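Local coordinates for protein NADH-dependent FAD reductase (Streptomyces globisporus, PDB 4HX6) that reduces FAD with NADH and releases the FADH2 by free diffusion to the halogenase and monooxygenase that help build the enediyne antibiotic C-1027, at residues R45-N50 and A70-R75; A83-E88 and A123-G128; E92-H97 and D111-V116; C135-L140 and T147-E152. The protein carries 1 engineered substitution. All coordinates share one frame; numbering follows the deposited sequence. Where two conformers were deposited one is given.

Contact 1: residues R45-N50 and A70-R75. With SO4 (sulfate ion), chain I.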
# COMPACT_ATOMS: atom_id res chain seq x y z
N ARG A 45 19.25 12.40 1.81
CA ARG A 45 19.20 10.94 1.73
C ARG A 45 17.94 10.54 0.99
O ARG A 45 16.96 11.29 0.98
CB ARG A 45 19.17 10.33 3.14
CG ARG A 45 20.49 10.50 3.90
CD ARG A 45 21.62 9.70 3.26
NE ARG A 45 21.31 8.26 3.20
CZ ARG A 45 22.10 7.36 2.63
NH1 ARG A 45 23.24 7.75 2.07
NH2 ARG A 45 21.76 6.07 2.61
N GLY A 46 17.96 9.36 0.39
CA GLY A 46 16.79 8.82 -0.28
C GLY A 46 16.65 7.36 0.10
O GLY A 46 17.63 6.72 0.47
N MSE A 47 15.44 6.83 0.01
CA MSE A 47 15.22 5.42 0.26
C MSE A 47 14.10 4.96 -0.64
O MSE A 47 13.02 5.56 -0.67
CB MSE A 47 14.81 5.21 1.73
CG MSE A 47 14.77 3.76 2.15
SE MSE A 47 13.81 3.67 3.87
CE MSE A 47 12.27 4.71 3.41
N THR A 48 14.36 3.91 -1.40
CA THR A 48 13.31 3.32 -2.20
C THR A 48 12.30 2.71 -1.24
O THR A 48 12.68 1.98 -0.33
CB THR A 48 13.88 2.26 -3.13
OG1 THR A 48 14.89 2.87 -3.94
CG2 THR A 48 12.79 1.66 -4.01
N ALA A 49 11.03 3.04 -1.43
CA ALA A 49 9.98 2.53 -0.55
C ALA A 49 8.72 2.17 -1.33
O ALA A 49 8.29 2.91 -2.20
CB ALA A 49 9.65 3.57 0.51
N ASN A 50 8.12 1.03 -1.00
CA ASN A 50 6.86 0.65 -1.63
C ASN A 50 5.70 0.72 -0.65
O ASN A 50 4.58 0.34 -0.98
CB ASN A 50 6.97 -0.75 -2.22
CG ASN A 50 7.43 -1.77 -1.21
OD1 ASN A 50 7.25 -1.58 -0.00
ND2 ASN A 50 8.04 -2.85 -1.68
N ALA A 70 16.62 1.58 9.15
CA ALA A 70 17.03 2.45 8.04
C ALA A 70 17.70 3.73 8.53
O ALA A 70 17.29 4.31 9.54
CB ALA A 70 15.84 2.78 7.16
N VAL A 71 18.73 4.17 7.80
CA VAL A 71 19.31 5.48 8.03
C VAL A 71 18.22 6.54 7.92
O VAL A 71 18.21 7.52 8.66
CB VAL A 71 20.40 5.78 6.98
CG1 VAL A 71 20.77 7.26 6.99
CG2 VAL A 71 21.62 4.89 7.23
N MSE A 72 17.30 6.33 6.98
CA MSE A 72 16.21 7.27 6.74
C MSE A 72 15.37 7.51 8.00
O MSE A 72 14.81 8.59 8.18
CB MSE A 72 15.32 6.77 5.59
CG MSE A 72 14.12 7.67 5.30
SE MSE A 72 14.63 9.45 4.64
CE MSE A 72 15.56 8.79 3.06
N HIS A 73 15.29 6.52 8.89
CA HIS A 73 14.41 6.65 10.05
C HIS A 73 14.83 7.84 10.90
O HIS A 73 14.02 8.70 11.22
CB HIS A 73 14.41 5.39 10.93
CG HIS A 73 13.36 5.39 12.00
ND1 HIS A 73 13.57 5.96 13.25
CD2 HIS A 73 12.10 4.89 12.02
CE1 HIS A 73 12.47 5.81 13.98
NE2 HIS A 73 11.57 5.16 13.26
N GLN A 74 16.11 7.90 11.24
CA GLN A 74 16.62 9.00 12.05
C GLN A 74 16.62 10.33 11.28
O GLN A 74 16.45 11.39 11.87
CB GLN A 74 18.01 8.67 12.59
CG GLN A 74 18.54 9.69 13.60
CD GLN A 74 19.22 10.87 12.93
OE1 GLN A 74 19.75 10.75 11.83
NE2 GLN A 74 19.20 12.02 13.61
N ARG A 75 16.81 10.29 9.96
CA ARG A 75 16.82 11.55 9.20
C ARG A 75 15.45 12.19 9.23
O ARG A 75 15.33 13.42 9.32
CB ARG A 75 17.27 11.32 7.76
CG ARG A 75 18.66 10.74 7.67
CD ARG A 75 19.68 11.52 8.50
NE ARG A 75 21.02 10.93 8.33
CZ ARG A 75 21.86 11.27 7.35
NH1 ARG A 75 21.54 12.21 6.48
NH2 ARG A 75 23.04 10.66 7.26
S SO4 I . 18.73 3.44 4.28
O1 SO4 I . 17.95 4.60 4.70
O2 SO4 I . 19.76 3.89 3.34
O3 SO4 I . 19.36 2.78 5.43
O4 SO4 I . 17.84 2.47 3.62
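Met47 and Met72, both selenomethionine, meet with CG of each anti to its own backbone N (chi1 -171° and 178°), which sends both chains across the gap between strand 45-49 and helix 71-75. Met47 SE lies 3.9 Å from Met72 CB and 4.0 Å from Ala70 CB. Met72, bent at both later torsions, curls its methyl against the strand backbone, with CE 3.5 Å from Arg45 O. Farther along the strand, Arg45 bends at chi2 and chi3 and lays its aliphatic part over one face of the Arg75 guanidinium, CG to NH1 3.3 Å; the two guanidinium planes are turned 52° apart. Each arginine has other company: Arg75 NH2 forms a salt bridge with Glu43, and Arg45 NH1 donates to His103 O.

The fold of Arg45 also brings NH2 to a sulfate, edge-on and in plane, at 3.0 Å from O2. The anion is gripped further by two main-chain donors at the start of the helix, Val71 N to O3 at 2.8 Å and Met72 N to O1 at 2.9 Å, with His101 as a further ligand. The sulfate probably comes from the crystallisation liquor. Backbone N-H groups of a helix N-terminus joined by an arginine and the FAD-binding His101 form an anion-binding site, here beside the flavin pocket of the flavin reductase domain.

Contact 2: residues A83-E88 and A123-G128; sequences AVSVLE and APLIAG
Strands 83-86 and 124-126 run nearly parallel, their axes 11° apart in direction, but 6.5 Å separates them at closest approach, wider than the spacing of hydrogen-bonded sheet neighbours. Side chains therefore bridge the gap. The one hydrogen bond between the segments uses the Ser85 hydroxyl as acceptor: Ile126 N donates to Ser85 OG at 3.0 Å and 175°, almost straight. Chi1 of -62° sets OG beside the Ser85 backbone N and opposite the carbonyl carbon, aiming it at this buried amide. The CG1 methylene of Ile126 lies beside the hydroxyl, 3.5 Å from Ser85 OG.

At one end Ala83 CB touches two side chains. It meets Ala123 CB at 4.0 Å and is pressed by Leu125 CD2 at 3.4 Å, tighter than ordinary van der Waals contact. Toward the other end, the branches of Leu87 and Ile126 approach more loosely, CD2 to CG2 being 4.3 Å, and Glu88 CB rests 3.4 Å from Gly128 O. The glutamate's polar end turns to its own loop, where OE1 accepts from Gly90 N.

The backbones pair with other strands. Ala83 and Ser85 bond to strand 35-39 and Val84 to Leu133 of strand 131-143, while Leu125 bonds to Val116, which leaves this contact to side chains. The small two-stranded antiparallel sheet, 115-117 with 124-126, thus packs through side chains on the main antiparallel sheet of the flavin reductase domain, joined to it here by a single side-chain-to-backbone bond.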
# COMPACT_ATOMS: atom_id res chain seq x y z
N ALA A 83 10.05 14.35 0.82
CA ALA A 83 9.45 14.31 -0.50
C ALA A 83 9.28 12.88 -0.96
O ALA A 83 10.04 11.99 -0.56
CB ALA A 83 10.29 15.09 -1.49
N VAL A 84 8.27 12.67 -1.79
CA VAL A 84 8.01 11.38 -2.40
C VAL A 84 8.09 11.53 -3.92
O VAL A 84 7.42 12.39 -4.49
CB VAL A 84 6.61 10.89 -2.06
CG1 VAL A 84 6.30 9.58 -2.81
CG2 VAL A 84 6.46 10.70 -0.53
N SER A 85 8.91 10.70 -4.56
CA SER A 85 8.98 10.66 -6.03
C SER A 85 8.42 9.31 -6.49
O SER A 85 9.01 8.27 -6.20
CB SER A 85 10.43 10.83 -6.51
OG SER A 85 10.93 12.10 -6.12
N VAL A 86 7.29 9.33 -7.19
CA VAL A 86 6.70 8.10 -7.70
C VAL A 86 7.40 7.74 -9.01
O VAL A 86 7.29 8.47 -9.99
CB VAL A 86 5.19 8.25 -7.97
CG1 VAL A 86 4.64 6.97 -8.58
CG2 VAL A 86 4.46 8.57 -6.69
N LEU A 87 8.14 6.63 -9.02
CA LEU A 87 8.99 6.32 -10.15
C LEU A 87 8.22 5.86 -11.37
O LEU A 87 7.21 5.17 -11.25
CB LEU A 87 10.04 5.25 -9.81
CG LEU A 87 10.99 5.58 -8.67
CD1 LEU A 87 12.08 4.50 -8.60
CD2 LEU A 87 11.61 6.96 -8.88
N GLU A 88 8.75 6.25 -12.52
CA GLU A 88 8.25 5.86 -13.83
C GLU A 88 8.83 4.51 -14.23
O GLU A 88 9.85 4.08 -13.69
CB GLU A 88 8.62 6.95 -14.85
CG GLU A 88 8.04 6.74 -16.26
CD GLU A 88 8.98 5.99 -17.19
OE1 GLU A 88 10.17 5.79 -16.84
OE2 GLU A 88 8.52 5.60 -18.28
N ALA A 123 14.02 18.86 -0.02
CA ALA A 123 14.51 17.52 -0.33
C ALA A 123 14.66 17.34 -1.84
O ALA A 123 13.91 17.94 -2.62
CB ALA A 123 13.57 16.47 0.24
N PRO A 124 15.63 16.51 -2.26
CA PRO A 124 15.80 16.26 -3.70
C PRO A 124 14.58 15.53 -4.27
O PRO A 124 14.05 14.63 -3.63
CB PRO A 124 17.03 15.35 -3.78
CG PRO A 124 17.70 15.46 -2.45
CD PRO A 124 16.59 15.74 -1.46
N LEU A 125 14.13 15.94 -5.45
CA LEU A 125 13.01 15.29 -6.13
C LEU A 125 13.61 14.58 -7.33
O LEU A 125 14.47 15.12 -8.00
CB LEU A 125 11.98 16.32 -6.60
CG LEU A 125 11.22 17.07 -5.50
CD1 LEU A 125 10.31 18.15 -6.07
CD2 LEU A 125 10.41 16.07 -4.70
N ILE A 126 13.16 13.37 -7.59
CA ILE A 126 13.79 12.59 -8.64
C ILE A 126 13.24 12.99 -10.00
O ILE A 126 12.04 12.87 -10.24
CB ILE A 126 13.55 11.09 -8.43
CG1 ILE A 126 14.02 10.68 -7.03
CG2 ILE A 126 14.28 10.31 -9.50
CD1 ILE A 126 15.53 10.82 -6.81
N ALA A 127 14.12 13.46 -10.89
CA ALA A 127 13.72 13.86 -12.24
C ALA A 127 13.16 12.67 -13.00
O ALA A 127 13.65 11.56 -12.84
CB ALA A 127 14.92 14.45 -13.00
N GLY A 128 12.14 12.90 -13.83
CA GLY A 128 11.60 11.84 -14.66
C GLY A 128 10.50 11.01 -14.01
O GLY A 128 9.98 10.06 -14.62

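Contact 3: residues E92-H97 and D111-V116; sequences EKAARH and DTVDWV
The Thr112 hydroxyl sits over one face of the His97 imidazole, with OG1 3.1 Å from CE1 and 3.3 Å from ND1, so the threonine meets the ring from above. Thr112 holds OG1 between its backbone N and carbonyl carbon (chi1 62°), which turns the hydroxyl toward the helix. The ring is held by a bond at its rim, since His97 NE2 is paired with Gln109 O, and it also stacks with His103.

One helical turn earlier, Lys93 reaches over to the backbone of the same threonine. Its chain runs out straight and then bends at chi3, bringing NZ to Thr112 O at 2.7 Å. The ammonium approaches almost head-on, at a C=O...N angle of 168°. A water accepts from Lys93 NZ at 2.9 Å and more weakly from Asp114 N, extending the link along the loop.

Next to these polar contacts is Val113, which is modelled in two conformers. In one of them CG2 approaches Ala94 CA and takes an oblique position against the His97 ring, while CG1 points to Ala94 CB. Val113 also touches Ile126. This is helix-on-loop packing: one side of helix 92-97 is fastened to the loop leading into strand 115-117 of the flavin reductase domain.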
# COMPACT_ATOMS: atom_id res chain seq x y z
N GLU A 92 14.54 2.05 -13.36
CA GLU A 92 15.16 1.03 -12.51
C GLU A 92 16.49 1.50 -11.92
O GLU A 92 16.84 1.15 -10.79
CB GLU A 92 15.35 -0.29 -13.25
CG GLU A 92 14.07 -1.03 -13.54
CD GLU A 92 13.56 -0.79 -14.95
OE1 GLU A 92 12.99 -1.73 -15.54
OE2 GLU A 92 13.73 0.34 -15.46
N LYS A 93 17.23 2.30 -12.68
CA LYS A 93 18.48 2.85 -12.16
C LYS A 93 18.25 3.53 -10.81
O LYS A 93 18.90 3.22 -9.81
CB LYS A 93 19.10 3.81 -13.18
CG LYS A 93 20.42 4.42 -12.74
CD LYS A 93 20.90 5.45 -13.75
CE LYS A 93 21.62 6.60 -13.07
NZ LYS A 93 21.62 7.84 -13.90
N ALA A 94 17.30 4.46 -10.77
CA ALA A 94 16.96 5.15 -9.53
C ALA A 94 16.45 4.18 -8.45
O ALA A 94 16.78 4.34 -7.29
CB ALA A 94 15.91 6.23 -9.78
N ALA A 95 15.59 3.25 -8.84
CA ALA A 95 15.00 2.29 -7.90
C ALA A 95 16.11 1.49 -7.20
O ALA A 95 16.09 1.32 -5.98
CB ALA A 95 14.08 1.35 -8.64
N ARG A 96 17.09 1.05 -7.97
CA ARG A 96 18.20 0.26 -7.43
C ARG A 96 19.11 1.12 -6.58
O ARG A 96 19.61 0.69 -5.55
CB ARG A 96 19.03 -0.29 -8.58
CG ARG A 96 18.36 -1.43 -9.32
CD ARG A 96 19.01 -1.63 -10.66
NE ARG A 96 18.38 -2.71 -11.40
CZ ARG A 96 18.27 -2.73 -12.72
NH1 ARG A 96 17.67 -3.75 -13.31
NH2 ARG A 96 18.76 -1.74 -13.44
N HIS A 97 19.34 2.35 -7.04
CA HIS A 97 20.30 3.21 -6.37
C HIS A 97 19.90 3.43 -4.91
O HIS A 97 20.74 3.48 -4.02
CB HIS A 97 20.40 4.56 -7.06
CG HIS A 97 21.52 5.40 -6.53
ND1 HIS A 97 22.84 5.16 -6.86
CD2 HIS A 97 21.53 6.41 -5.64
CE1 HIS A 97 23.61 6.02 -6.22
NE2 HIS A 97 22.84 6.79 -5.47
N ASP A 111 24.72 11.80 -6.57
CA ASP A 111 25.60 12.19 -7.66
C ASP A 111 25.40 11.40 -8.97
O ASP A 111 25.97 11.76 -10.00
CB ASP A 111 27.07 12.10 -7.22
CG ASP A 111 27.45 10.72 -6.74
OD1 ASP A 111 26.53 9.93 -6.42
OD2 ASP A 111 28.66 10.41 -6.66
N THR A 112 24.60 10.34 -8.94
CA THR A 112 24.39 9.55 -10.16
C THR A 112 22.97 9.60 -10.71
O THR A 112 22.71 9.06 -11.78
CB THR A 112 24.79 8.08 -9.97
OG1 THR A 112 23.95 7.49 -8.97
CG2 THR A 112 26.25 7.96 -9.56
N VAL A 113 22.07 10.24 -9.98
CA VAL A 113 20.67 10.34 -10.40
C VAL A 113 20.27 11.81 -10.57
O VAL A 113 20.56 12.64 -9.72
CB VAL A 113 19.74 9.64 -9.38
CG1 VAL A 113 18.28 9.97 -9.66
CG2 VAL A 113 19.96 8.13 -9.41
N ASP A 114 19.61 12.13 -11.68
CA ASP A 114 19.18 13.50 -11.92
C ASP A 114 18.09 13.90 -10.93
O ASP A 114 17.13 13.16 -10.73
CB ASP A 114 18.67 13.68 -13.35
CG ASP A 114 19.78 13.58 -14.40
OD1 ASP A 114 20.98 13.60 -14.03
OD2 ASP A 114 19.45 13.49 -15.60
N TRP A 115 18.22 15.08 -10.32
CA TRP A 115 17.24 15.52 -9.32
C TRP A 115 17.11 17.02 -9.31
O TRP A 115 18.02 17.74 -9.75
CB TRP A 115 17.63 15.04 -7.93
CG TRP A 115 18.98 15.51 -7.52
CD1 TRP A 115 20.18 14.91 -7.81
CD2 TRP A 115 19.29 16.67 -6.75
NE1 TRP A 115 21.21 15.64 -7.27
CE2 TRP A 115 20.69 16.73 -6.61
CE3 TRP A 115 18.52 17.68 -6.17
CZ2 TRP A 115 21.34 17.75 -5.92
CZ3 TRP A 115 19.16 18.70 -5.48
CH2 TRP A 115 20.56 18.72 -5.36
N VAL A 116 15.98 17.51 -8.81
CA VAL A 116 15.80 18.94 -8.62
C VAL A 116 15.42 19.17 -7.16
O VAL A 116 14.77 18.33 -6.53
CB VAL A 116 14.71 19.51 -9.53
CG1 VAL A 116 15.15 19.44 -10.98
CG2 VAL A 116 13.42 18.73 -9.34
O HOH W 1 19.57 9.82 -14.08

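Contact 4: residues C135-L140 and T147-E152; sequences CAIHRL and TIFLGE
Ala136 and Glu152 satisfy each other's main chains twice over: Ala136 N donates to Glu152 O at 3.0 Å, and Glu152 N to Ala136 O at 2.8 Å, both close to straight. Ile137 then faces Gly151 as a non-hydrogen-bonded pair. Beyond it the register shifts by one, and Leu150 O takes both His138 N at 2.8 Å, in a bond of 164°, and Arg139 N at 3.3 Å, which is weak. With both residues opposite Leu150, this is a classic beta bulge. Leu150 N in turn donates to Arg139 O at 2.9 Å, closing the pair.

With CG beside its backbone N (chi1 -66°) and a bend at chi2 (-75°), Arg139 curls back so that NH1 donates to His138 O at 2.9 Å, from above the carbonyl plane, and lies over one face of the His138 ring. Arg139 CB packs beside Leu150 CB. On the other sheet face Ile137 and Leu140 both meet the CD1/CE1 side of the Phe149 ring, with Ile137 CD1 3.7 Å from Phe149 CD1. Thr147 OG1 bonds to His73 NE2, and Thr147 CG2 lies over a face of the phenylalanine.

In the fold this is the hairpin of strands 131-143 and 146-158. Strand 81-86 flanks it beside Cys135 and strand 61-67 beside Phe149; helix 71-78 covers the Ile137 and Phe149 face, while Ile148 and Leu150 pack on Leu63 and Glu142 of the second subunit.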
# COMPACT_ATOMS: atom_id res chain seq x y z
N CYS A 135 5.85 16.76 1.52
CA CYS A 135 4.99 16.57 2.69
C CYS A 135 5.64 17.05 3.97
O CYS A 135 6.88 17.08 4.08
CB CYS A 135 4.65 15.09 2.87
SG CYS A 135 3.99 14.26 1.39
N ALA A 136 4.80 17.39 4.93
CA ALA A 136 5.25 17.73 6.28
C ALA A 136 4.76 16.61 7.19
O ALA A 136 3.60 16.21 7.13
CB ALA A 136 4.66 19.06 6.73
N ILE A 137 5.65 16.11 8.03
CA ILE A 137 5.28 15.02 8.93
C ILE A 137 4.36 15.56 10.02
O ILE A 137 4.73 16.47 10.76
CB ILE A 137 6.52 14.35 9.56
CG1 ILE A 137 7.46 13.86 8.45
CG2 ILE A 137 6.10 13.16 10.43
CD1 ILE A 137 8.72 13.16 8.96
N HIS A 138 3.17 15.00 10.10
CA HIS A 138 2.15 15.45 11.04
C HIS A 138 2.11 14.55 12.28
O HIS A 138 2.02 15.02 13.41
CB HIS A 138 0.79 15.47 10.33
CG HIS A 138 -0.34 15.93 11.20
ND1 HIS A 138 -1.50 15.21 11.35
CD2 HIS A 138 -0.48 17.03 11.97
CE1 HIS A 138 -2.31 15.84 12.18
NE2 HIS A 138 -1.71 16.95 12.57
N ARG A 139 2.17 13.24 12.06
CA ARG A 139 2.18 12.27 13.16
C ARG A 139 3.21 11.16 12.94
O ARG A 139 3.51 10.79 11.81
CB ARG A 139 0.79 11.63 13.33
CG ARG A 139 -0.33 12.58 13.78
CD ARG A 139 -0.20 12.94 15.27
NE ARG A 139 -1.23 13.87 15.74
CZ ARG A 139 -1.11 15.19 15.76
NH1 ARG A 139 -0.01 15.78 15.31
NH2 ARG A 139 -2.11 15.93 16.23
N LEU A 140 3.73 10.64 14.05
CA LEU A 140 4.48 9.39 14.08
C LEU A 140 3.65 8.35 14.83
O LEU A 140 3.25 8.59 15.98
CB LEU A 140 5.79 9.53 14.84
CG LEU A 140 7.06 9.89 14.08
CD1 LEU A 140 6.96 11.31 13.58
CD2 LEU A 140 8.26 9.72 15.01
N THR A 147 8.32 2.50 11.78
CA THR A 147 7.49 3.61 12.21
C THR A 147 6.62 4.06 11.05
O THR A 147 7.07 4.12 9.90
CB THR A 147 8.36 4.80 12.67
OG1 THR A 147 9.14 4.39 13.80
CG2 THR A 147 7.49 6.00 13.05
N ILE A 148 5.37 4.34 11.35
CA ILE A 148 4.44 4.92 10.40
C ILE A 148 4.53 6.43 10.49
O ILE A 148 4.27 7.02 11.54
CB ILE A 148 3.00 4.47 10.68
CG1 ILE A 148 2.91 2.93 10.62
CG2 ILE A 148 2.01 5.14 9.69
CD1 ILE A 148 1.72 2.32 11.37
N PHE A 149 4.97 7.06 9.41
CA PHE A 149 4.99 8.52 9.34
C PHE A 149 3.79 9.02 8.55
O PHE A 149 3.63 8.72 7.38
CB PHE A 149 6.28 9.00 8.66
CG PHE A 149 7.52 8.78 9.48
CD1 PHE A 149 7.99 9.78 10.34
CD2 PHE A 149 8.24 7.60 9.38
CE1 PHE A 149 9.15 9.58 11.09
CE2 PHE A 149 9.40 7.40 10.13
CZ PHE A 149 9.85 8.40 10.98
N LEU A 150 2.93 9.79 9.20
CA LEU A 150 1.77 10.36 8.53
C LEU A 150 2.13 11.76 8.02
O LEU A 150 2.47 12.65 8.80
CB LEU A 150 0.59 10.43 9.49
CG LEU A 150 -0.75 10.93 8.96
CD1 LEU A 150 -1.31 9.97 7.92
CD2 LEU A 150 -1.72 11.12 10.12
N GLY A 151 2.10 11.94 6.70
CA GLY A 151 2.47 13.23 6.12
C GLY A 151 1.31 14.04 5.56
O GLY A 151 0.39 13.50 4.95
N GLU A 152 1.35 15.36 5.76
CA GLU A 152 0.37 16.25 5.14
C GLU A 152 0.95 16.78 3.84
O GLU A 152 2.03 17.37 3.85
CB GLU A 152 0.07 17.43 6.05
CG GLU A 152 -0.93 18.42 5.45
CD GLU A 152 -1.27 19.55 6.42
OE1 GLU A 152 -0.34 20.04 7.11
OE2 GLU A 152 -2.46 19.93 6.50

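Contacts 1, 2 and 4 involve strands of one antiparallel sheet, where 45-49 is an outer strand, 81-86 and 131-143 are neighbours, and 146-158 follows. Contact 1 closes before contact 2 opens; contact 3 is nested inside the loop closed by contact 2, and contact 4 comes last. The centre of contact 1 is about 14 Å from the centre of each of the others. It reaches contact 3 through a probable hydrogen bond from Thr48 to Ala95, and contact 4 through His73. Contacts 2 and 3, centres about 9 Å apart, are joined because 124-126 and 115-117 are neighbours in a small sheet, whereas the centres of contacts 3 and 4 lie about 24 Å apart. Contact 1, with FAD-binding Asn50, thus connects helix 92-97 to the hairpin beside the cofactor-binding residues.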